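Local structure of glycosyl hydrolase family 2, TIM barrel domain protein (Faecalibacterium prausnitzii A2-165, 6ED2) at residues L63-S68 / D92-T97; W46-D51 / A75-L80; N146-R149 / F153-L156; A160-S165 / F190-G195. The protein is a gut bacterial beta-glucuronidase of glycosyl hydrolase family 2, which probably hydrolyses beta-glucuronides and binds magnesium. All coordinates share one frame; numbering follows the deposited sequence.

Interaction 1: L63-S68 / D92-T97; sequences LDLPSS and DFWYET
L65 and E96 show how one carboxylate can pin a loop to the flank of a beta strand. The backbone N of L65 donates to OE1 of E96 at 3.1 Å, with an N-H...O angle of 156°, and reaches that oxygen nearly in line with its C-O bond. E96 gets there because its CG lies anti to the backbone N (chi1 -175°) and the chain stays extended, carrying the carboxylate from the strand to the loop. The leucine side chain runs the opposite way beside it: CG of L65 sits 3.4 Å from OE1 of E96, and CD1 of L65 rests 3.9 Å from CB of E96. Its other methyl, CD2, packs 3.8 Å from CB of W94, while NE1 of W94 hydrogen-bonds D51. The carboxylates of D64 and E96 stand almost perpendicular, OD2 of D64 being 3.9 Å from OE1 of E96. K155, which forms a salt bridge with D64 and a long, weak ion pair with E96, would partly offset the like charges. With an alanine at E96 the N-H of L65 would probably lose its acceptor, and the leucine the chain it lies against. Across the W94 and E96 side chains of strand 92-101, the contact fastens a connecting loop to a sheet of the jelly-roll, beta-sandwich sugar-binding domain of family 2 glycosidases.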
loop_
_atom_site.group_PDB
_atom_site.type_symbol
_atom_site.label_atom_id
_atom_site.label_comp_id
_atom_site.label_asym_id
_atom_site.label_seq_id
_atom_site.Cartn_x
_atom_site.Cartn_y
_atom_site.Cartn_z
ATOM N N LEU A 63 28.669 34.968 18.507
ATOM C CA LEU A 63 28.213 36.352 18.496
ATOM C C LEU A 63 27.201 36.612 17.385
ATOM O O LEU A 63 26.245 37.363 17.593
ATOM C CB LEU A 63 29.403 37.299 18.350
ATOM C CG LEU A 63 30.371 37.308 19.531
ATOM C CD1 LEU A 63 31.726 37.865 19.116
ATOM C CD2 LEU A 63 29.777 38.107 20.667
ATOM N N ASP A 64 27.393 36.017 16.207
ATOM C CA ASP A 64 26.311 35.887 15.237
ATOM C C ASP A 64 26.681 34.828 14.212
ATOM O O ASP A 64 27.837 34.738 13.789
ATOM C CB ASP A 64 25.978 37.206 14.515
ATOM C CG ASP A 64 24.461 37.414 14.338
ATOM O OD1 ASP A 64 23.907 38.311 15.013
ATOM O OD2 ASP A 64 23.814 36.679 13.548
ATOM N N LEU A 65 25.687 34.040 13.825
ATOM C CA LEU A 65 25.841 33.103 12.729
ATOM C C LEU A 65 25.961 33.885 11.433
ATOM O O LEU A 65 25.054 34.667 11.111
ATOM C CB LEU A 65 24.644 32.152 12.668
ATOM C CG LEU A 65 24.549 31.125 13.785
ATOM C CD1 LEU A 65 23.324 30.246 13.582
ATOM C CD2 LEU A 65 25.831 30.303 13.813
ATOM N N PRO A 66 27.054 33.734 10.678
ATOM C CA PRO A 66 27.169 34.456 9.396
ATOM C C PRO A 66 26.050 34.137 8.415
ATOM O O PRO A 66 25.514 35.047 7.772
ATOM C CB PRO A 66 28.545 34.011 8.864
ATOM C CG PRO A 66 28.939 32.829 9.693
ATOM C CD PRO A 66 28.301 33.039 11.031
ATOM N N SER A 67 25.688 32.868 8.270
ATOM C CA SER A 67 24.517 32.484 7.502
ATOM C C SER A 67 23.756 31.440 8.301
ATOM O O SER A 67 24.342 30.695 9.087
ATOM C CB SER A 67 24.901 31.950 6.119
ATOM O OG SER A 67 25.573 30.712 6.228
ATOM N N SER A 68 22.444 31.392 8.109
ATOM C CA SER A 68 21.641 30.491 8.913
ATOM C C SER A 68 20.354 30.157 8.178
ATOM O O SER A 68 19.994 30.790 7.186
ATOM C CB SER A 68 21.347 31.101 10.282
ATOM O OG SER A 68 20.431 32.164 10.167
ATOM N N ASP A 92 29.548 19.122 13.940
ATOM C CA ASP A 92 29.141 20.315 14.684
ATOM C C ASP A 92 28.014 21.051 13.958
ATOM O O ASP A 92 28.052 21.211 12.732
ATOM C CB ASP A 92 30.322 21.283 14.824
ATOM C CG ASP A 92 31.353 20.850 15.850
ATOM O OD1 ASP A 92 31.085 19.956 16.688
ATOM O OD2 ASP A 92 32.456 21.429 15.807
ATOM N N PHE A 93 27.030 21.529 14.722
ATOM C CA PHE A 93 25.959 22.361 14.186
ATOM C C PHE A 93 25.501 23.332 15.272
ATOM O O PHE A 93 25.629 23.058 16.470
ATOM C CB PHE A 93 24.768 21.518 13.667
ATOM C CG PHE A 93 24.278 20.467 14.642
ATOM C CD1 PHE A 93 23.197 20.729 15.480
ATOM C CD2 PHE A 93 24.901 19.214 14.716
ATOM C CE1 PHE A 93 22.727 19.782 16.381
ATOM C CE2 PHE A 93 24.446 18.246 15.613
ATOM C CZ PHE A 93 23.352 18.532 16.452
ATOM N N TRP A 94 24.937 24.466 14.840
ATOM C CA TRP A 94 24.638 25.581 15.733
ATOM C C TRP A 94 23.154 25.926 15.724
ATOM O O TRP A 94 22.516 25.986 14.663
ATOM C CB TRP A 94 25.429 26.833 15.340
ATOM C CG TRP A 94 26.926 26.743 15.476
ATOM C CD1 TRP A 94 27.781 26.075 14.662
ATOM C CD2 TRP A 94 27.733 27.395 16.464
ATOM N NE1 TRP A 94 29.080 26.260 15.081
ATOM C CE2 TRP A 94 29.075 27.064 16.191
ATOM C CE3 TRP A 94 27.449 28.221 17.557
ATOM C CZ2 TRP A 94 30.137 27.526 16.978
ATOM C CZ3 TRP A 94 28.494 28.685 18.329
ATOM C CH2 TRP A 94 29.823 28.336 18.038
ATOM N N TYR A 95 22.626 26.172 16.916
ATOM C CA TYR A 95 21.316 26.761 17.125
ATOM C C TYR A 95 21.497 28.146 17.737
ATOM O O TYR A 95 22.429 28.379 18.514
ATOM C CB TYR A 95 20.463 25.906 18.060
ATOM C CG TYR A 95 19.847 24.676 17.442
ATOM C CD1 TYR A 95 18.496 24.651 17.119
ATOM C CD2 TYR A 95 20.600 23.522 17.220
ATOM C CE1 TYR A 95 17.912 23.530 16.573
ATOM C CE2 TYR A 95 20.017 22.380 16.660
ATOM C CZ TYR A 95 18.674 22.396 16.336
ATOM O OH TYR A 95 18.071 21.282 15.781
ATOM N N GLU A 96 20.606 29.068 17.386
ATOM C CA GLU A 96 20.724 30.436 17.872
ATOM C C GLU A 96 19.333 31.027 18.033
ATOM O O GLU A 96 18.473 30.846 17.168
ATOM C CB GLU A 96 21.558 31.299 16.924
ATOM C CG GLU A 96 21.820 32.720 17.427
ATOM C CD GLU A 96 22.231 33.686 16.314
ATOM O OE1 GLU A 96 23.357 33.572 15.788
ATOM O OE2 GLU A 96 21.419 34.567 15.962
ATOM N N THR A 97 19.110 31.711 19.148
ATOM C CA THR A 97 17.895 32.490 19.312
ATOM C C THR A 97 18.209 33.672 20.218
ATOM O O THR A 97 19.363 33.919 20.569
ATOM C CB THR A 97 16.742 31.623 19.829
ATOM O OG1 THR A 97 15.544 32.401 19.833
ATOM C CG2 THR A 97 17.011 31.086 21.242
#

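Interaction 2: W46-D51 / A75-L80; sequences WRFSFD and ASFCDL
F77 lays one face of its ring over the end of F48, whose CZ comes to 3.8 Å from CG of F77, displaced toward the rim. With F50 the two form an aromatic cluster, a worked case of how the sugar-binding domain of a family 2 glycosidase fills the space between a sheet strand and the segment 75-80, which runs from a short strand into a loop. The F48 and F77 planes are inclined at 46°, intermediate between stacking and a T. F50 meets F77 differently, in an offset edge-to-face pair, the edge of F50 toward the face of F77, with CE1 of F50 3.7 Å from CE1 of F77 and the planes 77° apart. Within strand 38-51 the two phenylalanines also touch, CE2 of F48 sitting over the centre of the F50 ring. Taking chi1 of 69° places CG of F77 between its backbone N and carbonyl carbon and swings the ring toward the strand. F93 and Y95 of strand 92-101 join the cluster, F93 edge-to-face with F77 and Y95 with F48; Y89 lies against F50. On the face of F77 away from F48 lies SG of C78, 4.0 Å above the ring plane.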
loop_
_atom_site.group_PDB
_atom_site.type_symbol
_atom_site.label_atom_id
_atom_site.label_comp_id
_atom_site.label_asym_id
_atom_site.label_seq_id
_atom_site.Cartn_x
_atom_site.Cartn_y
_atom_site.Cartn_z
ATOM N N TRP A 46 14.019 28.858 15.720
ATOM C CA TRP A 46 15.355 29.364 15.984
ATOM C C TRP A 46 16.098 29.488 14.662
ATOM O O TRP A 46 15.576 29.137 13.604
ATOM C CB TRP A 46 16.121 28.443 16.943
ATOM C CG TRP A 46 15.593 28.322 18.363
ATOM C CD1 TRP A 46 14.294 28.408 18.780
ATOM C CD2 TRP A 46 16.372 28.044 19.534
ATOM N NE1 TRP A 46 14.215 28.202 20.144
ATOM C CE2 TRP A 46 15.479 27.984 20.630
ATOM C CE3 TRP A 46 17.737 27.840 19.764
ATOM C CZ2 TRP A 46 15.909 27.734 21.938
ATOM C CZ3 TRP A 46 18.167 27.584 21.076
ATOM C CH2 TRP A 46 17.250 27.540 22.140
ATOM N N ARG A 47 17.327 29.993 14.728
ATOM C CA ARG A 47 18.253 29.958 13.607
ATOM C C ARG A 47 19.202 28.772 13.772
ATOM O O ARG A 47 19.430 28.274 14.876
ATOM C CB ARG A 47 19.045 31.267 13.502
ATOM C CG ARG A 47 18.206 32.548 13.489
ATOM C CD ARG A 47 17.124 32.528 12.407
ATOM N NE ARG A 47 17.684 32.368 11.057
ATOM C CZ ARG A 47 16.944 32.270 9.950
ATOM N NH1 ARG A 47 15.611 32.312 10.026
ATOM N NH2 ARG A 47 17.533 32.117 8.768
ATOM N N PHE A 48 19.769 28.334 12.656
ATOM C CA PHE A 48 20.477 27.068 12.611
ATOM C C PHE A 48 21.523 27.136 11.516
ATOM O O PHE A 48 21.260 27.662 10.434
ATOM C CB PHE A 48 19.493 25.906 12.358
ATOM C CG PHE A 48 20.143 24.539 12.213
ATOM C CD1 PHE A 48 20.136 23.644 13.273
ATOM C CD2 PHE A 48 20.697 24.126 10.999
ATOM C CE1 PHE A 48 20.697 22.359 13.143
ATOM C CE2 PHE A 48 21.264 22.855 10.864
ATOM C CZ PHE A 48 21.252 21.967 11.945
ATOM N N SER A 49 22.703 26.587 11.794
ATOM C CA SER A 49 23.726 26.482 10.773
ATOM C C SER A 49 24.539 25.221 11.007
ATOM O O SER A 49 24.924 24.932 12.143
ATOM C CB SER A 49 24.653 27.703 10.778
ATOM O OG SER A 49 25.538 27.603 9.686
ATOM N N PHE A 50 24.783 24.471 9.933
ATOM C CA PHE A 50 25.818 23.448 9.957
ATOM C C PHE A 50 27.190 24.112 10.049
ATOM O O PHE A 50 27.384 25.243 9.596
ATOM C CB PHE A 50 25.743 22.571 8.701
ATOM C CG PHE A 50 24.457 21.790 8.570
ATOM C CD1 PHE A 50 24.138 20.792 9.480
ATOM C CD2 PHE A 50 23.565 22.047 7.529
ATOM C CE1 PHE A 50 22.950 20.070 9.365
ATOM C CE2 PHE A 50 22.368 21.319 7.408
ATOM C CZ PHE A 50 22.069 20.330 8.322
ATOM N N ASP A 51 28.151 23.394 10.632
ATOM C CA ASP A 51 29.531 23.873 10.794
ATOM C C ASP A 51 30.486 22.757 10.377
ATOM O O ASP A 51 31.160 22.154 11.219
ATOM C CB ASP A 51 29.774 24.302 12.244
ATOM C CG ASP A 51 31.114 25.036 12.460
ATOM O OD1 ASP A 51 31.936 25.185 11.516
ATOM O OD2 ASP A 51 31.330 25.462 13.619
ATOM N N ALA A 75 12.778 19.767 17.863
ATOM C CA ALA A 75 12.709 18.790 16.782
ATOM C C ALA A 75 14.110 18.243 16.559
ATOM O O ALA A 75 15.106 18.892 16.903
ATOM C CB ALA A 75 12.165 19.408 15.477
ATOM N N SER A 76 14.178 17.040 15.994
ATOM C CA SER A 76 15.394 16.652 15.295
ATOM C C SER A 76 15.481 17.486 14.029
ATOM O O SER A 76 14.457 17.827 13.428
ATOM C CB SER A 76 15.383 15.165 14.929
ATOM O OG SER A 76 15.213 14.340 16.073
ATOM N N PHE A 77 16.710 17.825 13.621
ATOM C CA PHE A 77 16.833 18.606 12.397
ATOM C C PHE A 77 16.731 17.750 11.137
ATOM O O PHE A 77 16.396 18.286 10.079
ATOM C CB PHE A 77 18.141 19.426 12.395
ATOM C CG PHE A 77 19.424 18.602 12.267
ATOM C CD1 PHE A 77 19.842 18.097 11.035
ATOM C CD2 PHE A 77 20.228 18.377 13.379
ATOM C CE1 PHE A 77 21.041 17.359 10.904
ATOM C CE2 PHE A 77 21.432 17.644 13.266
ATOM C CZ PHE A 77 21.831 17.127 12.024
ATOM N N CYS A 78 16.939 16.432 11.236
ATOM C CA CYS A 78 17.323 15.632 10.064
ATOM C C CYS A 78 16.204 15.524 9.022
ATOM O O CYS A 78 16.465 15.636 7.818
ATOM C CB CYS A 78 17.772 14.230 10.506
ATOM S SG CYS A 78 18.814 14.171 12.010
ATOM N N ASP A 79 14.965 15.252 9.448
ATOM C CA ASP A 79 13.900 14.902 8.508
ATOM C C ASP A 79 13.128 16.113 7.986
ATOM O O ASP A 79 12.130 15.942 7.272
ATOM C CB ASP A 79 12.917 13.923 9.154
ATOM C CG ASP A 79 13.453 12.509 9.199
ATOM O OD1 ASP A 79 14.575 12.288 8.676
ATOM O OD2 ASP A 79 12.753 11.624 9.759
ATOM N N LEU A 80 13.547 17.321 8.344
ATOM C CA LEU A 80 12.917 18.520 7.814
ATOM C C LEU A 80 13.416 18.843 6.413
ATOM O O LEU A 80 12.683 19.462 5.632
ATOM C CB LEU A 80 13.168 19.700 8.764
ATOM C CG LEU A 80 12.616 19.422 10.172
ATOM C CD1 LEU A 80 12.962 20.522 11.106
ATOM C CD2 LEU A 80 11.111 19.269 10.102
#

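Interaction 3: N146-R149 / F153-L156; sequences NIVR and FNKL
V148 starts the contact, its CB lying 3.5 Å from OD1 of N154 and its CG1 against the same amide, with the two side chains crossing at about a right angle. Behind the valine are F99 and V125 of neighbouring strands, and just before it the carbonyl of I147 accepts from N126, which also donates to OD1 of N154. One residue on, the backbone of R149 takes both ends of the N154 amide: its N donates to OD1 of N154 at 2.8 Å, and its carbonyl O receives ND2 of N154 at 3.1 Å. Each bond lies in the plane of the carbonyl that accepts it, on a lone pair, and the second is nearly straight at 169°. This two-bond grip of one amide on the N-H and C=O of a single residue spans the turn that leads from the loop after strand 140-143 into strand 152-161 of the sugar-binding domain's sheet. The R149 side chain, bent at chi2 (139°), reaches across to F153, its NH2 3.6 Å from the O of F153, which lies near the guanidinium plane. A leucine in place of N154 would probably leave the N-H and C=O of R149 without these partners and the loop freer to move.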
loop_
_atom_site.group_PDB
_atom_site.type_symbol
_atom_site.label_atom_id
_atom_site.label_comp_id
_atom_site.label_asym_id
_atom_site.label_seq_id
_atom_site.Cartn_x
_atom_site.Cartn_y
_atom_site.Cartn_z
ATOM N N ASN A 146 24.943 36.594 35.795
ATOM C CA ASN A 146 25.892 37.689 35.647
ATOM C C ASN A 146 26.350 37.888 34.221
ATOM O O ASN A 146 27.289 38.649 33.999
ATOM C CB ASN A 146 27.112 37.471 36.539
ATOM C CG ASN A 146 26.737 37.356 37.991
ATOM O OD1 ASN A 146 27.147 36.421 38.671
ATOM N ND2 ASN A 146 25.919 38.292 38.470
ATOM N N ILE A 147 25.719 37.222 33.254
ATOM C CA ILE A 147 26.087 37.375 31.858
ATOM C C ILE A 147 25.038 38.146 31.057
ATOM O O ILE A 147 25.385 38.778 30.052
ATOM C CB ILE A 147 26.347 35.988 31.227
ATOM C CG1 ILE A 147 27.329 35.192 32.087
ATOM C CG2 ILE A 147 26.888 36.127 29.830
ATOM C CD1 ILE A 147 28.702 35.839 32.183
ATOM N N VAL A 148 23.779 38.112 31.462
ATOM C CA VAL A 148 22.707 38.719 30.681
ATOM C C VAL A 148 22.691 40.227 30.893
ATOM O O VAL A 148 23.118 40.743 31.934
ATOM C CB VAL A 148 21.345 38.101 31.053
ATOM C CG1 VAL A 148 21.262 36.664 30.553
ATOM C CG2 VAL A 148 21.126 38.180 32.558
ATOM N N ARG A 149 22.188 40.942 29.890
ATOM C CA ARG A 149 21.827 42.344 30.046
ATOM C C ARG A 149 20.350 42.416 30.409
ATOM O O ARG A 149 19.515 41.779 29.756
ATOM C CB ARG A 149 22.101 43.135 28.765
ATOM C CG ARG A 149 23.450 42.880 28.121
ATOM C CD ARG A 149 23.287 42.792 26.607
ATOM N NE ARG A 149 24.533 42.460 25.913
ATOM C CZ ARG A 149 24.583 41.914 24.696
ATOM N NH1 ARG A 149 25.763 41.645 24.129
ATOM N NH2 ARG A 149 23.448 41.629 24.048
ATOM N N PHE A 153 17.465 42.310 25.074
ATOM C CA PHE A 153 17.560 41.011 24.437
ATOM C C PHE A 153 18.965 40.436 24.614
ATOM O O PHE A 153 19.952 41.168 24.735
ATOM C CB PHE A 153 17.189 41.108 22.957
ATOM C CG PHE A 153 15.710 41.193 22.729
ATOM C CD1 PHE A 153 14.915 40.048 22.802
ATOM C CD2 PHE A 153 15.102 42.419 22.485
ATOM C CE1 PHE A 153 13.542 40.112 22.620
ATOM C CE2 PHE A 153 13.717 42.505 22.301
ATOM C CZ PHE A 153 12.936 41.349 22.358
ATOM N N ASN A 154 19.034 39.107 24.655
ATOM C CA ASN A 154 20.273 38.375 24.859
ATOM C C ASN A 154 20.385 37.276 23.819
ATOM O O ASN A 154 19.382 36.651 23.459
ATOM C CB ASN A 154 20.311 37.795 26.274
ATOM C CG ASN A 154 20.360 38.881 27.334
ATOM O OD1 ASN A 154 21.440 39.271 27.769
ATOM N ND2 ASN A 154 19.199 39.388 27.735
ATOM N N LYS A 155 21.603 37.043 23.334
ATOM C CA LYS A 155 21.836 36.030 22.316
ATOM C C LYS A 155 22.144 34.683 22.966
ATOM O O LYS A 155 23.029 34.579 23.821
ATOM C CB LYS A 155 22.976 36.433 21.388
ATOM C CG LYS A 155 23.259 35.362 20.349
ATOM C CD LYS A 155 23.761 35.956 19.057
ATOM C CE LYS A 155 22.639 36.623 18.299
ATOM N NZ LYS A 155 23.179 37.283 17.079
ATOM N N LEU A 156 21.400 33.657 22.564
ATOM C CA LEU A 156 21.621 32.287 23.003
ATOM C C LEU A 156 22.131 31.498 21.813
ATOM O O LEU A 156 21.413 31.349 20.818
ATOM C CB LEU A 156 20.334 31.673 23.542
ATOM C CG LEU A 156 20.332 30.183 23.847
ATOM C CD1 LEU A 156 21.511 29.816 24.769
ATOM C CD2 LEU A 156 18.993 29.839 24.482
#

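Interaction 4: A160-S165 / F190-G195; sequences ANNELS and FYNYAG
N192 supplies the one direct hydrogen bond of this contact, from its ND2 to the backbone O of N162 at 3.1 Å. The acceptor lies in the amide plane, and the donor in the plane of the carbonyl. N192 is the centre of an inverse gamma turn, so a sharp bend in the loop after strand 182-186 is tied to the chain leaving strand 152-161 in the sugar-binding domain. OD1 of N192 is hydrogen-bonded to H119. A second polar link passes through a water, which accepts from ND2 of N162 at 2.7 Å and donates to O of N192 at 2.6 Å. The other end of the N162 amide receives the N-H of G91, and ND2 also reaches O of Y89, so this group is fixed from several directions. Van der Waals contacts make up the rest: carbon to carbon, CB of N162 meets the methyl of A194 at 3.4 Å, while CD2 of L164 approaches OD1 of N192 at 3.7 Å. An Asx turn shapes the strand's exit, OD1 of N161 accepting from the N of E163. The same amide closes the pair by giving its ND2 to the anti lone pair of E163 OE1, 2.8 Å away and almost straight at 175°.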
loop_
_atom_site.group_PDB
_atom_site.type_symbol
_atom_site.label_atom_id
_atom_site.label_comp_id
_atom_site.label_asym_id
_atom_site.label_seq_id
_atom_site.Cartn_x
_atom_site.Cartn_y
_atom_site.Cartn_z
ATOM N N ALA A 160 26.267 22.323 19.120
ATOM C CA ALA A 160 25.955 20.931 19.380
ATOM C C ALA A 160 26.745 20.043 18.427
ATOM O O ALA A 160 27.303 20.501 17.424
ATOM C CB ALA A 160 24.443 20.681 19.256
ATOM N N ASN A 161 26.801 18.755 18.763
ATOM C CA ASN A 161 27.564 17.783 17.992
ATOM C C ASN A 161 26.854 16.439 18.103
ATOM O O ASN A 161 26.320 16.104 19.164
ATOM C CB ASN A 161 29.014 17.697 18.510
ATOM C CG ASN A 161 29.876 16.744 17.697
ATOM O OD1 ASN A 161 29.837 15.542 17.903
ATOM N ND2 ASN A 161 30.636 17.281 16.753
ATOM N N ASN A 162 26.821 15.677 17.005
ATOM C CA ASN A 162 26.124 14.394 17.019
ATOM C C ASN A 162 27.025 13.233 16.613
ATOM O O ASN A 162 26.526 12.170 16.217
ATOM C CB ASN A 162 24.888 14.446 16.119
ATOM C CG ASN A 162 25.240 14.637 14.660
ATOM O OD1 ASN A 162 26.385 14.936 14.320
ATOM N ND2 ASN A 162 24.248 14.475 13.780
ATOM N N GLU A 163 28.339 13.417 16.689
ATOM C CA GLU A 163 29.256 12.337 16.362
ATOM C C GLU A 163 29.162 11.227 17.400
ATOM O O GLU A 163 28.878 11.463 18.578
ATOM C CB GLU A 163 30.686 12.862 16.258
ATOM C CG GLU A 163 30.890 13.702 15.031
ATOM C CD GLU A 163 32.236 14.418 14.991
ATOM O OE1 GLU A 163 32.278 15.626 15.283
ATOM O OE2 GLU A 163 33.240 13.787 14.621
ATOM N N LEU A 164 29.367 10.001 16.932
ATOM C CA LEU A 164 29.313 8.809 17.757
ATOM C C LEU A 164 30.717 8.290 18.067
ATOM O O LEU A 164 31.641 8.415 17.261
ATOM C CB LEU A 164 28.502 7.729 17.047
ATOM C CG LEU A 164 27.030 8.082 16.808
ATOM C CD1 LEU A 164 26.333 6.935 16.094
ATOM C CD2 LEU A 164 26.328 8.431 18.127
ATOM N N SER A 165 30.865 7.687 19.244
ATOM C CA SER A 165 32.123 7.052 19.631
ATOM C C SER A 165 31.812 5.868 20.535
ATOM O O SER A 165 30.653 5.615 20.884
ATOM C CB SER A 165 33.059 8.032 20.345
ATOM O OG SER A 165 32.623 8.184 21.689
ATOM N N PHE A 190 18.570 2.238 15.789
ATOM C CA PHE A 190 17.718 3.387 15.507
ATOM C C PHE A 190 18.504 4.528 14.862
ATOM O O PHE A 190 19.726 4.627 15.000
ATOM C CB PHE A 190 16.995 3.858 16.785
ATOM C CG PHE A 190 17.899 4.077 17.984
ATOM C CD1 PHE A 190 18.301 5.367 18.342
ATOM C CD2 PHE A 190 18.293 3.014 18.782
ATOM C CE1 PHE A 190 19.106 5.591 19.461
ATOM C CE2 PHE A 190 19.097 3.227 19.907
ATOM C CZ PHE A 190 19.501 4.526 20.245
ATOM N N TYR A 191 17.789 5.371 14.115
ATOM C CA TYR A 191 18.431 6.455 13.388
ATOM C C TYR A 191 19.066 7.462 14.353
ATOM O O TYR A 191 18.537 7.743 15.434
ATOM C CB TYR A 191 17.424 7.160 12.474
ATOM C CG TYR A 191 18.087 8.056 11.440
ATOM C CD1 TYR A 191 18.470 7.552 10.203
ATOM C CD2 TYR A 191 18.360 9.403 11.713
ATOM C CE1 TYR A 191 19.097 8.359 9.253
ATOM C CE2 TYR A 191 18.993 10.220 10.767
ATOM C CZ TYR A 191 19.361 9.681 9.545
ATOM O OH TYR A 191 19.987 10.469 8.598
ATOM N N ASN A 192 20.204 8.023 13.949
ATOM C CA ASN A 192 20.952 8.947 14.808
ATOM C C ASN A 192 20.355 10.361 14.766
ATOM O O ASN A 192 21.018 11.338 14.430
ATOM C CB ASN A 192 22.424 8.964 14.405
ATOM C CG ASN A 192 23.302 9.677 15.433
ATOM O OD1 ASN A 192 23.129 9.497 16.639
ATOM N ND2 ASN A 192 24.245 10.491 14.957
ATOM N N TYR A 193 19.075 10.460 15.127
ATOM C CA TYR A 193 18.418 11.761 15.200
ATOM C C TYR A 193 19.133 12.661 16.206
ATOM O O TYR A 193 19.402 12.253 17.341
ATOM C CB TYR A 193 16.954 11.592 15.610
ATOM C CG TYR A 193 16.039 11.131 14.489
ATOM C CD1 TYR A 193 15.974 11.832 13.282
ATOM C CD2 TYR A 193 15.246 9.992 14.639
ATOM C CE1 TYR A 193 15.141 11.405 12.249
ATOM C CE2 TYR A 193 14.421 9.554 13.623
ATOM C CZ TYR A 193 14.368 10.262 12.430
ATOM O OH TYR A 193 13.530 9.822 11.431
ATOM N N ALA A 194 19.443 13.889 15.795
ATOM C CA ALA A 194 20.023 14.857 16.711
ATOM C C ALA A 194 19.370 16.215 16.487
ATOM O O ALA A 194 18.583 16.406 15.561
ATOM C CB ALA A 194 21.535 14.955 16.548
ATOM N N GLY A 195 19.718 17.165 17.348
ATOM C CA GLY A 195 19.081 18.466 17.343
ATOM C C GLY A 195 18.737 18.870 18.754
ATOM O O GLY A 195 19.391 18.418 19.698
HETATM O O HOH W 1 21.667 13.742 13.528
#

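In the fold
From the N terminus, strand 38-51 opens interaction 2 with W46-D51, and the loop L63-S68 of interaction 1 follows before A75-L80 closes interaction 2. D92-T97 then closes interaction 1, so the two contacts cross, each with 23 residues between its segments. Interactions 3 and 4 come afterwards in series: interaction 3 closes a short turn into strand 152-161, and interaction 4 joins that strand's far end to the loop before strand 195-196. Strand 92-101 is the shared neighbour, pairing with strand 38-51 on one side and strand 152-161 on the other. Backbone pairing of T97 with L156 links interactions 1 and 3, while D79 bonds Y193 between interactions 2 and 4.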